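Local coordinates for protein LbaCas13a H328A (C2c2) (Lachnospiraceae bacterium NK4A179, PDB 5WLH) that binds CRISPR precursor and guide RNA and probably cleaves target RNA, as an RNA-targeting nuclease of the Cas13a (C2c2) family, at residues 565-570 with 629-634; 579-584 with 621-626; 895-898 with 903-906; 503-508 with 911-916. All coordinates share one frame; numbering follows the deposited sequence.

In the fold
Helix 486-517 brings 503-508, the first half of contact 4. The loop after helix 559-564 then opens contact 1, and the short helix 578-581 opens contact 2. Contact 2 closes first, at 621-626. Contact 1 closes next, at 629-634 on the same helix, so contact 2 is nested inside it. Contact 3 is a short local loop further on, joining helices 891-898 and 901-911. At 911-916 contact 4 closes around the other three. Helix 621-632 is shared by contacts 1 and 2, and S625 packs on A898 of contact 3. A salt bridge from E631 to R911 ties contact 1 to contact 4.

Contact 1 (565-570 with 629-634); sequences QYFGGH and EHETER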
loop_
_atom_site.group_PDB
_atom_site.type_symbol
_atom_site.label_atom_id
_atom_site.label_comp_id
_atom_site.label_asym_id
_atom_site.label_seq_id
_atom_site.Cartn_x
_atom_site.Cartn_y
_atom_site.Cartn_z
ATOM N N GLN A 565 -12.734 -25.007 18.309
ATOM C CA GLN A 565 -11.281 -24.823 18.287
ATOM C C GLN A 565 -10.923 -23.358 18.064
ATOM O O GLN A 565 -9.922 -22.862 18.593
ATOM C CB GLN A 565 -10.651 -25.675 17.183
ATOM C CG GLN A 565 -10.664 -27.168 17.430
ATOM C CD GLN A 565 -10.140 -27.964 16.246
ATOM O OE1 GLN A 565 -9.262 -27.513 15.523
ATOM N NE2 GLN A 565 -10.673 -29.168 16.058
ATOM N N TYR A 566 -11.727 -22.656 17.263
ATOM C CA TYR A 566 -11.521 -21.243 16.968
ATOM C C TYR A 566 -12.042 -20.332 18.062
ATOM O O TYR A 566 -11.770 -19.123 18.028
ATOM C CB TYR A 566 -12.184 -20.915 15.639
ATOM C CG TYR A 566 -11.499 -21.640 14.532
ATOM C CD1 TYR A 566 -10.362 -21.109 13.947
ATOM C CD2 TYR A 566 -11.937 -22.893 14.113
ATOM C CE1 TYR A 566 -9.687 -21.779 12.962
ATOM C CE2 TYR A 566 -11.267 -23.568 13.111
ATOM C CZ TYR A 566 -10.139 -23.009 12.545
ATOM O OH TYR A 566 -9.456 -23.665 11.550
ATOM N N PHE A 567 -12.773 -20.885 19.026
ATOM C CA PHE A 567 -13.177 -20.177 20.231
ATOM C C PHE A 567 -12.418 -20.714 21.441
ATOM O O PHE A 567 -12.950 -20.768 22.552
ATOM C CB PHE A 567 -14.690 -20.275 20.427
ATOM C CG PHE A 567 -15.494 -19.558 19.359
ATOM C CD1 PHE A 567 -15.829 -18.223 19.507
ATOM C CD2 PHE A 567 -15.911 -20.223 18.221
ATOM C CE1 PHE A 567 -16.564 -17.561 18.532
ATOM C CE2 PHE A 567 -16.643 -19.569 17.236
ATOM C CZ PHE A 567 -16.974 -18.235 17.396
ATOM N N GLY A 568 -11.181 -21.152 21.212
ATOM C CA GLY A 568 -10.258 -21.501 22.272
ATOM C C GLY A 568 -10.323 -22.940 22.739
ATOM O O GLY A 568 -9.605 -23.293 23.682
ATOM N N GLY A 569 -11.144 -23.771 22.115
ATOM C CA GLY A 569 -11.269 -25.177 22.473
ATOM C C GLY A 569 -12.594 -25.473 23.159
ATOM O O GLY A 569 -13.050 -24.727 24.036
ATOM N N HIS A 570 -13.215 -26.592 22.769
ATOM C CA HIS A 570 -14.542 -26.898 23.293
ATOM C C HIS A 570 -14.529 -27.116 24.800
ATOM O O HIS A 570 -15.578 -26.974 25.445
ATOM C CB HIS A 570 -15.137 -28.109 22.560
ATOM C CG HIS A 570 -14.511 -29.420 22.918
ATOM N ND1 HIS A 570 -13.558 -30.029 22.131
ATOM C CD2 HIS A 570 -14.742 -30.265 23.952
ATOM C CE1 HIS A 570 -13.210 -31.183 22.676
ATOM N NE2 HIS A 570 -13.915 -31.349 23.781
ATOM N N GLU A 629 -20.233 -12.630 25.270
ATOM C CA GLU A 629 -20.181 -12.434 26.714
ATOM C C GLU A 629 -19.396 -13.555 27.380
ATOM O O GLU A 629 -18.611 -13.310 28.298
ATOM C CB GLU A 629 -21.587 -12.336 27.306
ATOM C CG GLU A 629 -21.567 -12.203 28.825
ATOM C CD GLU A 629 -22.921 -11.860 29.396
ATOM O OE1 GLU A 629 -23.927 -12.309 28.811
ATOM O OE2 GLU A 629 -22.974 -11.156 30.433
ATOM N N HIS A 630 -19.587 -14.791 26.917
ATOM C CA HIS A 630 -18.848 -15.912 27.481
ATOM C C HIS A 630 -17.351 -15.702 27.325
ATOM O O HIS A 630 -16.577 -15.981 28.244
ATOM C CB HIS A 630 -19.294 -17.211 26.811
ATOM C CG HIS A 630 -18.762 -18.451 27.463
ATOM N ND1 HIS A 630 -17.607 -19.075 27.041
ATOM C CD2 HIS A 630 -19.234 -19.190 28.495
ATOM C CE1 HIS A 630 -17.386 -20.141 27.790
ATOM N NE2 HIS A 630 -18.357 -20.232 28.682
ATOM N N GLU A 631 -16.927 -15.172 26.176
ATOM C CA GLU A 631 -15.504 -14.935 25.961
ATOM C C GLU A 631 -14.986 -13.775 26.803
ATOM O O GLU A 631 -13.852 -13.826 27.284
ATOM C CB GLU A 631 -15.241 -14.704 24.471
ATOM C CG GLU A 631 -15.523 -15.949 23.667
ATOM C CD GLU A 631 -14.541 -16.164 22.528
ATOM O OE1 GLU A 631 -14.596 -15.378 21.559
ATOM O OE2 GLU A 631 -13.734 -17.120 22.600
ATOM N N THR A 632 -15.785 -12.717 26.989
ATOM C CA THR A 632 -15.333 -11.625 27.850
ATOM C C THR A 632 -15.081 -12.122 29.265
ATOM O O THR A 632 -14.181 -11.623 29.948
ATOM C CB THR A 632 -16.339 -10.465 27.907
ATOM O OG1 THR A 632 -17.540 -10.878 28.580
ATOM C CG2 THR A 632 -16.672 -9.942 26.539
ATOM N N GLU A 633 -15.844 -13.124 29.704
ATOM C CA GLU A 633 -15.693 -13.607 31.070
ATOM C C GLU A 633 -14.335 -14.251 31.309
ATOM O O GLU A 633 -13.912 -14.359 32.465
ATOM C CB GLU A 633 -16.822 -14.580 31.404
ATOM C CG GLU A 633 -18.107 -13.867 31.814
ATOM C CD GLU A 633 -19.337 -14.743 31.682
ATOM O OE1 GLU A 633 -19.182 -15.955 31.415
ATOM O OE2 GLU A 633 -20.457 -14.220 31.860
ATOM N N ARG A 634 -13.623 -14.662 30.261
ATOM C CA ARG A 634 -12.326 -15.283 30.484
ATOM C C ARG A 634 -11.163 -14.301 30.371
ATOM O O ARG A 634 -10.032 -14.674 30.690
ATOM C CB ARG A 634 -12.121 -16.481 29.537
ATOM C CG ARG A 634 -12.113 -16.205 28.049
ATOM C CD ARG A 634 -12.030 -17.520 27.247
ATOM N NE ARG A 634 -10.708 -18.132 27.363
ATOM C CZ ARG A 634 -9.999 -18.609 26.340
ATOM N NH1 ARG A 634 -10.489 -18.577 25.103
ATOM N NH2 ARG A 634 -8.804 -19.143 26.554
HETATM O O HOH W 1 -13.270 -18.811 24.443
HETATM O O HOH W 2 -7.953 -21.394 24.790
#
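E631 points its carboxylate at the rim of the F567 ring. OE1 of E631 lies 3.7 Å from CD1 of F567, near the ring plane, and ring and carboxylate planes are 59° apart. The E631 chain is bent at chi2 (-142°), which turns the carboxylate out of an extended course and sets it beside the ring edge. No direct hydrogen bond crosses the contact; water does the joining. One water donates to O of F567 (2.7 Å) and to OE2 of E631 (2.5 Å), and accepts from NH1 of R634 (2.9 Å). A second water lies between O of G568 and NH2 of R634. CG of R634 sits between its backbone N and carbonyl carbon (chi1 62°), and a bend at chi3 brings NH1 to 4.1 Å from CA of G568. G568 is the C-prime residue of a Schellman motif ending helix 559-564; a side chain there would run into NH1 of R634. OE1 of E631 is held by a salt bridge from R911 and a hydrogen bond with Y907. An alanine here removes the carboxylate; the first water would probably be less firmly held, and R911 and Y907 left without their partner. Helix 901-911 supplies Y907 and R911 to the end of helix 621-632, while L973 of helix 960-974 packs on both E631 and R634.

Contact 2 (579-584 with 621-626); sequences DKYLAG and KELISA
This is a partly buried apolar contact, in which Y581 at the end of the short helix 578-581 lies against the first turns of helix 621-632. No hydrogen bond joins the two segments. The Y581 ring carries most of the contact. One face takes a CH-pi contact from CA of L623, which stands 4.2 Å from the ring centroid and 25° off the ring normal. CG of K580 lies over the centre of the opposite face, so the ring is held between its own neighbour and the helix. Further in, CB of Y581 meets CB of L623 at 3.8 Å. The L623 chain has CG anti to its backbone N (chi1 168°), which brings CD1 to 3.9 Å from CB of Y581 and also close to CD2 of Y581. At the far end of the ring the packing is tight: CB of A626 is 3.2 Å from OH of Y581 and 3.6 Å from CZ. A626 is one turn on from E622, whose carbonyl O lies 3.8 Å from CE1 of Y581. CB of E622 also comes near CE1, but its chain bends at chi2 and the carboxylate leads away. The N terminus of helix 621-632 is tied down by N620, whose OD1 accepts from N of L623. Behind the contact, L623 packs on F591 of helix 588-602 and on F576, and I624 reaches both L595 of helix 588-602 and I908 of helix 901-911.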
loop_
_atom_site.group_PDB
_atom_site.type_symbol
_atom_site.label_atom_id
_atom_site.label_comp_id
_atom_site.label_asym_id
_atom_site.label_seq_id
_atom_site.Cartn_x
_atom_site.Cartn_y
_atom_site.Cartn_z
ATOM N N ASP A 579 -27.907 -25.627 23.643
ATOM C CA ASP A 579 -29.224 -26.105 23.257
ATOM C C ASP A 579 -30.302 -25.060 23.483
ATOM O O ASP A 579 -31.340 -25.114 22.819
ATOM C CB ASP A 579 -29.543 -27.396 24.005
ATOM C CG ASP A 579 -28.827 -28.593 23.409
ATOM O OD1 ASP A 579 -28.522 -28.559 22.195
ATOM O OD2 ASP A 579 -28.556 -29.559 24.153
ATOM N N LYS A 580 -30.075 -24.103 24.385
ATOM C CA LYS A 580 -30.992 -22.977 24.497
ATOM C C LYS A 580 -31.072 -22.212 23.185
ATOM O O LYS A 580 -32.144 -21.718 22.815
ATOM C CB LYS A 580 -30.567 -22.053 25.640
ATOM C CG LYS A 580 -31.262 -20.704 25.619
ATOM C CD LYS A 580 -30.892 -19.805 26.788
ATOM C CE LYS A 580 -31.716 -18.508 26.726
ATOM N NZ LYS A 580 -31.772 -17.757 28.020
ATOM N N TYR A 581 -29.964 -22.137 22.448
ATOM C CA TYR A 581 -29.913 -21.385 21.201
ATOM C C TYR A 581 -30.123 -22.243 19.966
ATOM O O TYR A 581 -30.630 -21.742 18.959
ATOM C CB TYR A 581 -28.572 -20.647 21.097
ATOM C CG TYR A 581 -28.301 -19.806 22.311
ATOM C CD1 TYR A 581 -28.933 -18.582 22.485
ATOM C CD2 TYR A 581 -27.439 -20.245 23.302
ATOM C CE1 TYR A 581 -28.699 -17.813 23.615
ATOM C CE2 TYR A 581 -27.200 -19.488 24.426
ATOM C CZ TYR A 581 -27.834 -18.275 24.580
ATOM O OH TYR A 581 -27.584 -17.535 25.703
ATOM N N LEU A 582 -29.750 -23.513 20.010
ATOM C CA LEU A 582 -30.021 -24.438 18.914
ATOM C C LEU A 582 -31.226 -25.313 19.256
ATOM O O LEU A 582 -31.155 -26.542 19.317
ATOM C CB LEU A 582 -28.782 -25.273 18.612
ATOM C CG LEU A 582 -27.575 -24.376 18.319
ATOM C CD1 LEU A 582 -26.270 -25.072 18.656
ATOM C CD2 LEU A 582 -27.611 -23.947 16.862
ATOM N N ALA A 583 -32.345 -24.635 19.493
ATOM C CA ALA A 583 -33.609 -25.270 19.829
ATOM C C ALA A 583 -34.413 -25.551 18.561
ATOM O O ALA A 583 -34.088 -25.084 17.467
ATOM C CB ALA A 583 -34.407 -24.396 20.795
ATOM N N GLY A 584 -35.488 -26.322 18.723
ATOM C CA GLY A 584 -36.171 -26.825 17.549
ATOM C C GLY A 584 -35.287 -27.826 16.825
ATOM O O GLY A 584 -34.461 -28.522 17.425
ATOM N N LYS A 621 -28.677 -13.800 16.710
ATOM C CA LYS A 621 -27.926 -12.753 17.396
ATOM C C LYS A 621 -27.782 -13.058 18.872
ATOM O O LYS A 621 -26.773 -12.698 19.483
ATOM C CB LYS A 621 -28.606 -11.392 17.220
ATOM C CG LYS A 621 -28.807 -10.958 15.776
ATOM C CD LYS A 621 -29.510 -9.601 15.737
ATOM C CE LYS A 621 -30.543 -9.479 16.862
ATOM N NZ LYS A 621 -31.819 -8.877 16.391
ATOM N N GLU A 622 -28.778 -13.717 19.466
ATOM C CA GLU A 622 -28.666 -14.061 20.876
ATOM C C GLU A 622 -27.527 -15.045 21.102
ATOM O O GLU A 622 -26.794 -14.940 22.089
ATOM C CB GLU A 622 -29.993 -14.633 21.385
ATOM C CG GLU A 622 -31.108 -13.587 21.457
ATOM C CD GLU A 622 -31.700 -13.239 20.093
ATOM O OE1 GLU A 622 -31.795 -14.133 19.222
ATOM O OE2 GLU A 622 -32.068 -12.064 19.892
ATOM N N LEU A 623 -27.362 -16.005 20.191
ATOM C CA LEU A 623 -26.272 -16.965 20.330
ATOM C C LEU A 623 -24.916 -16.269 20.237
ATOM O O LEU A 623 -24.070 -16.413 21.128
ATOM C CB LEU A 623 -26.405 -18.055 19.270
ATOM C CG LEU A 623 -25.210 -18.998 19.074
ATOM C CD1 LEU A 623 -24.835 -19.747 20.355
ATOM C CD2 LEU A 623 -25.497 -19.956 17.927
ATOM N N ILE A 624 -24.703 -15.491 19.172
ATOM C CA ILE A 624 -23.421 -14.813 18.985
ATOM C C ILE A 624 -23.134 -13.878 20.155
ATOM O O ILE A 624 -22.017 -13.841 20.683
ATOM C CB ILE A 624 -23.404 -14.060 17.637
ATOM C CG1 ILE A 624 -23.739 -15.004 16.482
ATOM C CG2 ILE A 624 -22.033 -13.399 17.410
ATOM C CD1 ILE A 624 -22.752 -16.153 16.309
ATOM N N SER A 625 -24.145 -13.121 20.589
ATOM C CA SER A 625 -23.977 -12.214 21.717
ATOM C C SER A 625 -23.628 -12.966 22.992
ATOM O O SER A 625 -22.792 -12.511 23.780
ATOM C CB SER A 625 -25.255 -11.394 21.918
ATOM O OG SER A 625 -25.238 -10.766 23.188
ATOM N N ALA A 626 -24.271 -14.112 23.225
ATOM C CA ALA A 626 -23.952 -14.898 24.412
ATOM C C ALA A 626 -22.559 -15.494 24.321
ATOM O O ALA A 626 -21.875 -15.638 25.343
ATOM C CB ALA A 626 -24.993 -16.007 24.609
#

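Contact 3 (895-898 with 903-906); sequences SRVA and LQKW
Q904 NE2 donates to the carbonyl O of V897 at 3.1 Å, with an N-H...O angle of 157°. The acceptor lies close to the amide plane of Q904, while the donor is tilted 27° from the carbonyl plane of V897. The Q904 chain is extended beyond CG, which takes the amide over to the last turn of helix 891-898. On the way, CG of Q904 passes CG1 of V897 at 3.9 Å. The other V897 methyl, CG2, meets CD1 of L903 at 3.9 Å. That same CD1 also lies 3.7 Å from the carbonyl O of R896. These helices, 891-898 and 901-911, follow each other across a two-residue link, and OG of S900 in that link bonds with N of L903. Further out, L903 packs on V963 of helix 960-974, and R896 makes a salt bridge to D962 of the same helix. W619 NE1 hydrogen-bonds to OE1 of Q904, and NE2 gives a second, weak bond to K621 O. The Q904 amide is probably fixed in this orientation, since a flip would set NE2 against W619 NE1 and OE1 against V897 O. It joins the two helices by a polar bond amid apolar packing.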
loop_
_atom_site.group_PDB
_atom_site.type_symbol
_atom_site.label_atom_id
_atom_site.label_comp_id
_atom_site.label_asym_id
_atom_site.label_seq_id
_atom_site.Cartn_x
_atom_site.Cartn_y
_atom_site.Cartn_z
ATOM N N SER A 895 -23.363 -5.420 26.780
ATOM C CA SER A 895 -24.712 -5.036 26.369
ATOM C C SER A 895 -24.717 -4.393 24.987
ATOM O O SER A 895 -25.690 -4.535 24.237
ATOM C CB SER A 895 -25.348 -4.096 27.404
ATOM O OG SER A 895 -24.617 -2.890 27.536
ATOM N N ARG A 896 -23.638 -3.699 24.619
ATOM C CA ARG A 896 -23.622 -3.050 23.313
ATOM C C ARG A 896 -23.470 -4.071 22.192
ATOM O O ARG A 896 -24.088 -3.928 21.134
ATOM C CB ARG A 896 -22.529 -1.988 23.277
ATOM C CG ARG A 896 -22.858 -0.809 24.196
ATOM C CD ARG A 896 -22.012 0.419 23.909
ATOM N NE ARG A 896 -20.609 0.234 24.272
ATOM C CZ ARG A 896 -20.099 0.430 25.489
ATOM N NH1 ARG A 896 -20.879 0.806 26.496
ATOM N NH2 ARG A 896 -18.804 0.238 25.702
ATOM N N VAL A 897 -22.671 -5.122 22.408
ATOM C CA VAL A 897 -22.590 -6.192 21.415
ATOM C C VAL A 897 -23.912 -6.940 21.321
ATOM O O VAL A 897 -24.335 -7.339 20.229
ATOM C CB VAL A 897 -21.426 -7.142 21.740
ATOM C CG1 VAL A 897 -21.506 -8.419 20.879
ATOM C CG2 VAL A 897 -20.120 -6.411 21.507
ATOM N N ALA A 898 -24.595 -7.129 22.455
ATOM C CA ALA A 898 -25.888 -7.811 22.424
ATOM C C ALA A 898 -26.862 -7.100 21.494
ATOM O O ALA A 898 -27.613 -7.744 20.756
ATOM C CB ALA A 898 -26.466 -7.904 23.840
ATOM N N LEU A 903 -21.457 -4.889 15.589
ATOM C CA LEU A 903 -20.406 -5.322 16.509
ATOM C C LEU A 903 -20.220 -6.834 16.446
ATOM O O LEU A 903 -19.089 -7.330 16.485
ATOM C CB LEU A 903 -20.718 -4.879 17.940
ATOM C CG LEU A 903 -20.395 -3.411 18.244
ATOM C CD1 LEU A 903 -20.782 -3.053 19.677
ATOM C CD2 LEU A 903 -18.904 -3.071 17.974
ATOM N N GLN A 904 -21.316 -7.589 16.320
ATOM C CA GLN A 904 -21.181 -9.038 16.194
ATOM C C GLN A 904 -20.371 -9.431 14.958
ATOM O O GLN A 904 -19.606 -10.405 14.991
ATOM C CB GLN A 904 -22.563 -9.683 16.193
ATOM C CG GLN A 904 -23.250 -9.503 17.562
ATOM C CD GLN A 904 -24.632 -10.151 17.614
ATOM O OE1 GLN A 904 -25.015 -10.895 16.715
ATOM N NE2 GLN A 904 -25.393 -9.827 18.646
ATOM N N LYS A 905 -20.524 -8.698 13.858
ATOM C CA LYS A 905 -19.715 -8.978 12.676
ATOM C C LYS A 905 -18.233 -8.758 12.949
ATOM O O LYS A 905 -17.395 -9.592 12.582
ATOM C CB LYS A 905 -20.141 -8.095 11.505
ATOM C CG LYS A 905 -21.542 -8.300 10.983
ATOM C CD LYS A 905 -21.694 -7.338 9.801
ATOM C CE LYS A 905 -23.120 -6.972 9.554
ATOM N NZ LYS A 905 -23.169 -5.900 8.530
ATOM N N TRP A 906 -17.879 -7.604 13.525
ATOM C CA TRP A 906 -16.470 -7.354 13.831
ATOM C C TRP A 906 -15.924 -8.439 14.739
ATOM O O TRP A 906 -14.777 -8.876 14.594
ATOM C CB TRP A 906 -16.293 -5.994 14.503
ATOM C CG TRP A 906 -16.456 -4.868 13.576
ATOM C CD1 TRP A 906 -17.568 -4.092 13.422
ATOM C CD2 TRP A 906 -15.485 -4.373 12.649
ATOM N NE1 TRP A 906 -17.347 -3.138 12.456
ATOM C CE2 TRP A 906 -16.073 -3.286 11.970
ATOM C CE3 TRP A 906 -14.175 -4.740 12.331
ATOM C CZ2 TRP A 906 -15.402 -2.569 10.983
ATOM C CZ3 TRP A 906 -13.504 -4.020 11.358
ATOM C CH2 TRP A 906 -14.118 -2.948 10.697
#

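Contact 4 (503-508 with 911-916); sequences AVYVAF and RFLSPA. With nucleotides of chain B.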
loop_
_atom_site.group_PDB
_atom_site.type_symbol
_atom_site.label_atom_id
_atom_site.label_comp_id
_atom_site.label_asym_id
_atom_site.label_seq_id
_atom_site.Cartn_x
_atom_site.Cartn_y
_atom_site.Cartn_z
ATOM N N ALA A 503 -12.053 -6.147 3.983
ATOM C CA ALA A 503 -12.491 -7.153 3.024
ATOM C C ALA A 503 -11.528 -8.326 2.996
ATOM O O ALA A 503 -11.940 -9.478 2.815
ATOM C CB ALA A 503 -12.616 -6.532 1.633
ATOM N N VAL A 504 -10.235 -8.046 3.163
ATOM C CA VAL A 504 -9.228 -9.096 3.173
ATOM C C VAL A 504 -9.462 -10.024 4.355
ATOM O O VAL A 504 -9.439 -11.251 4.216
ATOM C CB VAL A 504 -7.823 -8.462 3.221
ATOM C CG1 VAL A 504 -6.751 -9.509 3.588
ATOM C CG2 VAL A 504 -7.514 -7.763 1.892
ATOM N N TYR A 505 -9.740 -9.444 5.527
ATOM C CA TYR A 505 -9.921 -10.249 6.732
ATOM C C TYR A 505 -11.221 -11.033 6.692
ATOM O O TYR A 505 -11.255 -12.162 7.197
ATOM C CB TYR A 505 -9.853 -9.364 7.978
ATOM C CG TYR A 505 -8.483 -8.768 8.095
ATOM C CD1 TYR A 505 -7.354 -9.582 8.058
ATOM C CD2 TYR A 505 -8.309 -7.398 8.158
ATOM C CE1 TYR A 505 -6.079 -9.042 8.131
ATOM C CE2 TYR A 505 -7.047 -6.853 8.219
ATOM C CZ TYR A 505 -5.942 -7.670 8.204
ATOM O OH TYR A 505 -4.680 -7.115 8.268
ATOM N N VAL A 506 -12.279 -10.471 6.087
ATOM C CA VAL A 506 -13.496 -11.256 5.848
ATOM C C VAL A 506 -13.157 -12.529 5.080
ATOM O O VAL A 506 -13.566 -13.633 5.461
ATOM C CB VAL A 506 -14.558 -10.421 5.111
ATOM C CG1 VAL A 506 -15.779 -11.300 4.702
ATOM C CG2 VAL A 506 -15.018 -9.284 5.980
ATOM N N ALA A 507 -12.365 -12.397 4.009
ATOM C CA ALA A 507 -11.962 -13.566 3.231
ATOM C C ALA A 507 -11.184 -14.566 4.084
ATOM O O ALA A 507 -11.425 -15.774 3.998
ATOM C CB ALA A 507 -11.124 -13.139 2.021
ATOM N N PHE A 508 -10.236 -14.086 4.910
ATOM C CA PHE A 508 -9.449 -15.003 5.725
ATOM C C PHE A 508 -10.299 -15.657 6.803
ATOM O O PHE A 508 -10.085 -16.825 7.143
ATOM C CB PHE A 508 -8.255 -14.289 6.369
ATOM C CG PHE A 508 -7.046 -14.216 5.469
ATOM C CD1 PHE A 508 -6.287 -15.353 5.211
ATOM C CD2 PHE A 508 -6.679 -13.021 4.867
ATOM C CE1 PHE A 508 -5.173 -15.297 4.372
ATOM C CE2 PHE A 508 -5.563 -12.952 4.018
ATOM C CZ PHE A 508 -4.814 -14.083 3.773
ATOM N N ARG A 911 -12.370 -12.676 15.139
ATOM C CA ARG A 911 -12.116 -13.822 16.001
ATOM C C ARG A 911 -11.597 -15.016 15.214
ATOM O O ARG A 911 -10.892 -15.859 15.776
ATOM C CB ARG A 911 -13.397 -14.193 16.758
ATOM C CG ARG A 911 -13.186 -15.203 17.877
ATOM C CD ARG A 911 -12.324 -14.660 18.993
ATOM N NE ARG A 911 -12.223 -15.649 20.068
ATOM C CZ ARG A 911 -11.292 -16.602 20.136
ATOM N NH1 ARG A 911 -10.345 -16.705 19.207
ATOM N NH2 ARG A 911 -11.306 -17.454 21.147
ATOM N N PHE A 912 -11.940 -15.115 13.928
ATOM C CA PHE A 912 -11.507 -16.230 13.096
ATOM C C PHE A 912 -10.195 -15.955 12.373
ATOM O O PHE A 912 -9.835 -16.703 11.463
ATOM C CB PHE A 912 -12.604 -16.587 12.092
ATOM C CG PHE A 912 -13.568 -17.592 12.635
ATOM C CD1 PHE A 912 -13.265 -18.942 12.596
ATOM C CD2 PHE A 912 -14.729 -17.181 13.263
ATOM C CE1 PHE A 912 -14.121 -19.866 13.133
ATOM C CE2 PHE A 912 -15.602 -18.107 13.806
ATOM C CZ PHE A 912 -15.294 -19.452 13.745
ATOM N N LEU A 913 -9.473 -14.910 12.765
ATOM C CA LEU A 913 -8.179 -14.621 12.159
ATOM C C LEU A 913 -7.057 -15.274 12.954
ATOM O O LEU A 913 -7.232 -15.668 14.098
ATOM C CB LEU A 913 -7.948 -13.113 12.101
ATOM C CG LEU A 913 -8.960 -12.296 11.309
ATOM C CD1 LEU A 913 -8.626 -10.812 11.447
ATOM C CD2 LEU A 913 -8.943 -12.753 9.833
ATOM N N SER A 914 -5.885 -15.387 12.327
ATOM C CA SER A 914 -4.696 -15.685 13.110
ATOM C C SER A 914 -4.422 -14.516 14.055
ATOM O O SER A 914 -4.888 -13.397 13.813
ATOM C CB SER A 914 -3.490 -15.908 12.198
ATOM O OG SER A 914 -3.087 -14.669 11.658
ATOM N N PRO A 915 -3.677 -14.755 15.140
ATOM C CA PRO A 915 -3.316 -13.638 16.034
ATOM C C PRO A 915 -2.613 -12.514 15.305
ATOM O O PRO A 915 -2.880 -11.341 15.577
ATOM C CB PRO A 915 -2.384 -14.284 17.069
ATOM C CG PRO A 915 -2.687 -15.741 17.021
ATOM C CD PRO A 915 -3.188 -16.054 15.639
ATOM N N ALA A 916 -1.706 -12.845 14.385
ATOM C CA ALA A 916 -1.000 -11.801 13.656
ATOM C C ALA A 916 -1.957 -11.018 12.777
ATOM O O ALA A 916 -1.828 -9.800 12.641
ATOM C CB ALA A 916 0.116 -12.405 12.810
ATOM P P U B 35 0.684 -6.609 21.178
ATOM O OP1 U B 35 -0.196 -5.629 20.503
ATOM O OP2 U B 35 0.587 -6.593 22.659
ATOM O "O5'" U B 35 0.407 -8.077 20.660
ATOM C "C5'" U B 35 -0.693 -8.829 21.123
ATOM C "C4'" U B 35 -0.624 -10.211 20.544
ATOM O "O4'" U B 35 -0.725 -10.139 19.104
ATOM C "C3'" U B 35 0.692 -10.924 20.782
ATOM O "O3'" U B 35 0.722 -11.507 22.065
ATOM C "C2'" U B 35 0.742 -11.936 19.646
ATOM O "O2'" U B 35 -0.001 -13.096 19.975
ATOM C "C1'" U B 35 0.021 -11.179 18.516
ATOM N N1 U B 35 0.987 -10.587 17.566
ATOM C C2 U B 35 1.461 -11.434 16.590
ATOM O O2 U B 35 1.093 -12.588 16.477
ATOM N N3 U B 35 2.365 -10.874 15.736
ATOM C C4 U B 35 2.855 -9.586 15.776
ATOM O O4 U B 35 3.690 -9.257 14.932
ATOM C C5 U B 35 2.327 -8.770 16.822
ATOM C C6 U B 35 1.426 -9.285 17.666
#
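The turn between helices 901-911 and 915-941 presses L913 against Y505 and F508 of the long helix 486-517. Both methyls of L913 touch Y505, and CD2 also reaches F508. CD1 of L913 meets the Y505 ring obliquely, 3.8 Å from CD1 of Y505. CD2 of L913 lies 3.6 Å from the backbone O of Y505 and 3.9 Å from CB of F508. L913 has CG anti to its carbonyl carbon (chi1 -60°), and this brings the methyls up against the helix, where the side chain crosses that of Y505 at about a right angle. The F508 ring takes no part here and meets F1252 edge-to-face. Cut back to alanine, L913 would lack both methyls, and a gap would probably open beside Y505 and CB of F508. The chain leaves helix 901-911 at F912 and begins the next helix after S914, an N-cap. OG of S914 hydrogen-bonds to N of Q917, with P915 the first residue of the new helix. The turn is also held to helix 486-517 by a hydrogen bond between O of F912 and ND1 of H512. The F912 side chain goes elsewhere, to the rings of Y566 and F567. The start of helix 915-941 also lies close to the bound RNA. O2 of U35 of chain B lies 3.5 Å from N of A916 and 3.8 Å from CB of A916. CB of P915 is 3.9 Å from the ribose O2' of the same nucleotide.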